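Local coordinates for phosphohistidine phosphatase SixA (Escherichia coli, PDB 1UJC), which removes the phosphoryl group from phosphohistidine in the HPt domain of the ArcB sensor, within the multistep His-Asp phosphorelay, at residues 46-50 / 92-98. Numbering follows the deposited sequence.
Sequences ERVLV and LQALTNE
Strand 47-50 and the last turns of helix 85-98 run antiparallel, their short axes 172° apart and 11.8 Å distant at closest approach, a gap bridged by leucines. The register follows from the nearest CA pairs, Arg47 with Leu95 (9.1 Å) and Leu49 with Leu92 (9.5 Å). Backbone angles are extended from Arg47 to Val50 and helical from Leu92 to Glu98; Arg47 and Leu49 point toward the helix, Val48 away, onto helix 54-66. Helices on both sheet faces make the alpha/beta/alpha sandwich of the histidine phosphatase superfamily.

Apolar contact centres on Leu49, whose CD1 lies 4.2 Å from Leu92 CD2 and 4.4 Å from Leu95 CD1. All three leucines are mt; Leu92 starts sideways to the strand. Leu49 and Leu95 also touch Val103, so the helix covers strand 102-107 too.

The polar contact uses a coiled Arg47, chi1 to chi3 all m, and an extended Glu98 (chi1, chi2 t). Arg47 NH1 donates to Glu98 OE2 in a salt bridge (2.9 Å, N-H...O angle 149°), while NE pairs with Glu74. Leu95 CD1 covers one guanidinium face, and Arg47 NH2 lies 3.4 Å from Leu95 CD2. Partly exposed Arg47 thus rests against buried Leu95, its charge met by two carboxylates beside the leucine core.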
ATOM      1  N   GLU A  46       3.488   8.765  -8.245  1.00 14.77           N
ATOM      2  CA  GLU A  46       3.189   8.811  -9.674  1.00 13.10           C
ATOM      3  C   GLU A  46       2.057   7.871 -10.069  1.00 12.31           C
ATOM      4  O   GLU A  46       1.249   8.190 -10.943  1.00 10.89           O
ATOM      5  CB  GLU A  46       4.438   8.456 -10.491  1.00 13.36           C
ATOM      6  CG  GLU A  46       4.264   8.638 -12.004  1.00 12.84           C
ATOM      7  CD  GLU A  46       5.489   8.218 -12.805  1.00 11.87           C
ATOM      8  OE1 GLU A  46       6.616   8.585 -12.417  1.00  9.34           O
ATOM      9  OE2 GLU A  46       5.321   7.529 -13.834  1.00 12.56           O
ATOM     10  N   ARG A  47       2.004   6.707  -9.430  1.00 11.87           N
ATOM     11  CA  ARG A  47       0.973   5.724  -9.735  1.00 11.94           C
ATOM     12  C   ARG A  47       0.389   5.109  -8.468  1.00 12.31           C
ATOM     13  O   ARG A  47       1.066   5.013  -7.440  1.00 11.20           O
ATOM     14  CB  ARG A  47       1.560   4.619 -10.621  1.00 12.73           C
ATOM     15  CG  ARG A  47       1.973   5.093 -12.010  1.00 12.84           C
ATOM     16  CD  ARG A  47       0.751   5.308 -12.895  1.00 11.56           C
ATOM     17  NE  ARG A  47       0.236   4.049 -13.426  1.00 12.57           N
ATOM     18  CZ  ARG A  47       0.821   3.351 -14.398  1.00 12.18           C
ATOM     19  NH1 ARG A  47       1.948   3.789 -14.949  1.00 10.69           N
ATOM     20  NH2 ARG A  47       0.275   2.217 -14.825  1.00 12.35           N
ATOM     21  N   VAL A  48      -0.868   4.683  -8.554  1.00 10.99           N
ATOM     22  CA  VAL A  48      -1.545   4.078  -7.419  1.00 10.77           C
ATOM     23  C   VAL A  48      -2.237   2.769  -7.792  1.00 10.95           C
ATOM     24  O   VAL A  48      -2.993   2.706  -8.762  1.00 11.16           O
ATOM     25  CB  VAL A  48      -2.586   5.045  -6.833  1.00 12.32           C
ATOM     26  CG1 VAL A  48      -3.331   4.385  -5.688  1.00 13.42           C
ATOM     27  CG2 VAL A  48      -1.895   6.312  -6.369  1.00 13.19           C
ATOM     28  N   LEU A  49      -1.963   1.730  -7.007  1.00  9.64           N
ATOM     29  CA  LEU A  49      -2.549   0.410  -7.212  1.00 10.40           C
ATOM     30  C   LEU A  49      -3.320   0.101  -5.935  1.00 11.71           C
ATOM     31  O   LEU A  49      -2.773   0.204  -4.837  1.00 14.02           O
ATOM     32  CB  LEU A  49      -1.446  -0.631  -7.428  1.00  9.78           C
ATOM     33  CG  LEU A  49      -0.397  -0.284  -8.489  1.00 10.82           C
ATOM     34  CD1 LEU A  49       0.656  -1.385  -8.557  1.00 11.18           C
ATOM     35  CD2 LEU A  49      -1.073  -0.110  -9.841  1.00 12.26           C
ATOM     36  N   VAL A  50      -4.586  -0.272  -6.069  1.00 11.89           N
ATOM     37  CA  VAL A  50      -5.405  -0.546  -4.894  1.00 12.01           C
ATOM     38  C   VAL A  50      -6.265  -1.802  -5.004  1.00 12.18           C
ATOM     39  O   VAL A  50      -6.670  -2.200  -6.094  1.00 11.59           O
ATOM     40  CB  VAL A  50      -6.331   0.663  -4.598  1.00 13.70           C
ATOM     41  CG1 VAL A  50      -7.290   0.881  -5.764  1.00 12.16           C
ATOM     42  CG2 VAL A  50      -7.095   0.443  -3.295  1.00 14.73           C
ATOM     43  N   LEU A  92       4.530  -4.750 -10.834  1.00 11.44           N
ATOM     44  CA  LEU A  92       5.445  -3.715 -10.369  1.00 10.77           C
ATOM     45  C   LEU A  92       6.721  -3.656 -11.209  1.00 10.98           C
ATOM     46  O   LEU A  92       7.222  -2.571 -11.503  1.00 10.80           O
ATOM     47  CB  LEU A  92       5.787  -3.932  -8.889  1.00  9.71           C
ATOM     48  CG  LEU A  92       4.742  -3.401  -7.901  1.00 11.11           C
ATOM     49  CD1 LEU A  92       4.992  -3.955  -6.501  1.00 11.23           C
ATOM     50  CD2 LEU A  92       4.792  -1.882  -7.895  1.00 11.61           C
ATOM     51  N   GLN A  93       7.238  -4.820 -11.601  1.00 10.84           N
ATOM     52  CA  GLN A  93       8.446  -4.865 -12.419  1.00 10.98           C
ATOM     53  C   GLN A  93       8.142  -4.224 -13.772  1.00 11.30           C
ATOM     54  O   GLN A  93       8.981  -3.520 -14.337  1.00  9.89           O
ATOM     55  CB  GLN A  93       8.931  -6.315 -12.597  1.00 11.34           C
ATOM     56  CG  GLN A  93      10.082  -6.477 -13.597  1.00 13.46           C
ATOM     57  CD  GLN A  93      10.786  -7.826 -13.508  1.00 14.10           C
ATOM     58  OE1 GLN A  93      10.158  -8.859 -13.255  1.00 16.88           O
ATOM     59  NE2 GLN A  93      12.098  -7.823 -13.733  1.00 13.39           N
ATOM     60  N   ALA A  94       6.933  -4.459 -14.280  1.00 12.19           N
ATOM     61  CA  ALA A  94       6.513  -3.880 -15.550  1.00 12.65           C
ATOM     62  C   ALA A  94       6.598  -2.361 -15.448  1.00 12.75           C
ATOM     63  O   ALA A  94       7.284  -1.716 -16.238  1.00 13.57           O
ATOM     64  CB  ALA A  94       5.091  -4.297 -15.877  1.00 11.99           C
ATOM     65  N   LEU A  95       5.904  -1.790 -14.469  1.00 13.59           N
ATOM     66  CA  LEU A  95       5.919  -0.345 -14.289  1.00 13.03           C
ATOM     67  C   LEU A  95       7.344   0.178 -14.121  1.00 14.04           C
ATOM     68  O   LEU A  95       7.675   1.257 -14.612  1.00 14.54           O
ATOM     69  CB  LEU A  95       5.068   0.053 -13.080  1.00 15.09           C
ATOM     70  CG  LEU A  95       3.574  -0.295 -13.135  1.00 13.80           C
ATOM     71  CD1 LEU A  95       2.866   0.295 -11.914  1.00 15.78           C
ATOM     72  CD2 LEU A  95       2.965   0.250 -14.410  1.00 12.77           C
ATOM     73  N   THR A  96       8.186  -0.584 -13.430  1.00 13.39           N
ATOM     74  CA  THR A  96       9.573  -0.182 -13.215  1.00 14.12           C
ATOM     75  C   THR A  96      10.287  -0.012 -14.552  1.00 13.46           C
ATOM     76  O   THR A  96      10.985   0.976 -14.766  1.00 14.93           O
ATOM     77  CB  THR A  96      10.341  -1.219 -12.353  1.00 14.10           C
ATOM     78  OG1 THR A  96       9.791  -1.239 -11.030  1.00 13.98           O
ATOM     79  CG2 THR A  96      11.821  -0.863 -12.267  1.00 15.72           C
ATOM     80  N   ASN A  97      10.101  -0.972 -15.451  1.00 14.24           N
ATOM     81  CA  ASN A  97      10.727  -0.919 -16.767  1.00 12.62           C
ATOM     82  C   ASN A  97      10.063   0.121 -17.665  1.00 12.94           C
ATOM     83  O   ASN A  97      10.635   0.542 -18.668  1.00 13.34           O
ATOM     84  CB  ASN A  97      10.671  -2.298 -17.428  1.00 13.10           C
ATOM     85  CG  ASN A  97      11.731  -3.238 -16.895  1.00 14.44           C
ATOM     86  OD1 ASN A  97      12.899  -3.156 -17.278  1.00 13.38           O
ATOM     87  ND2 ASN A  97      11.333  -4.124 -15.992  1.00 13.21           N
ATOM     88  N   GLU A  98       8.856   0.529 -17.290  1.00 12.42           N
ATOM     89  CA  GLU A  98       8.096   1.525 -18.036  1.00 13.10           C
ATOM     90  C   GLU A  98       8.656   2.915 -17.751  1.00 12.98           C
ATOM     91  O   GLU A  98       8.495   3.838 -18.546  1.00 12.80           O
ATOM     92  CB  GLU A  98       6.610   1.456 -17.633  1.00 12.96           C
ATOM     93  CG  GLU A  98       5.715   2.530 -18.251  1.00 13.16           C
ATOM     94  CD  GLU A  98       4.242   2.346 -17.901  1.00 13.05           C
ATOM     95  OE1 GLU A  98       3.626   1.376 -18.385  1.00 12.59           O
ATOM     96  OE2 GLU A  98       3.696   3.169 -17.137  1.00 14.79           O
TER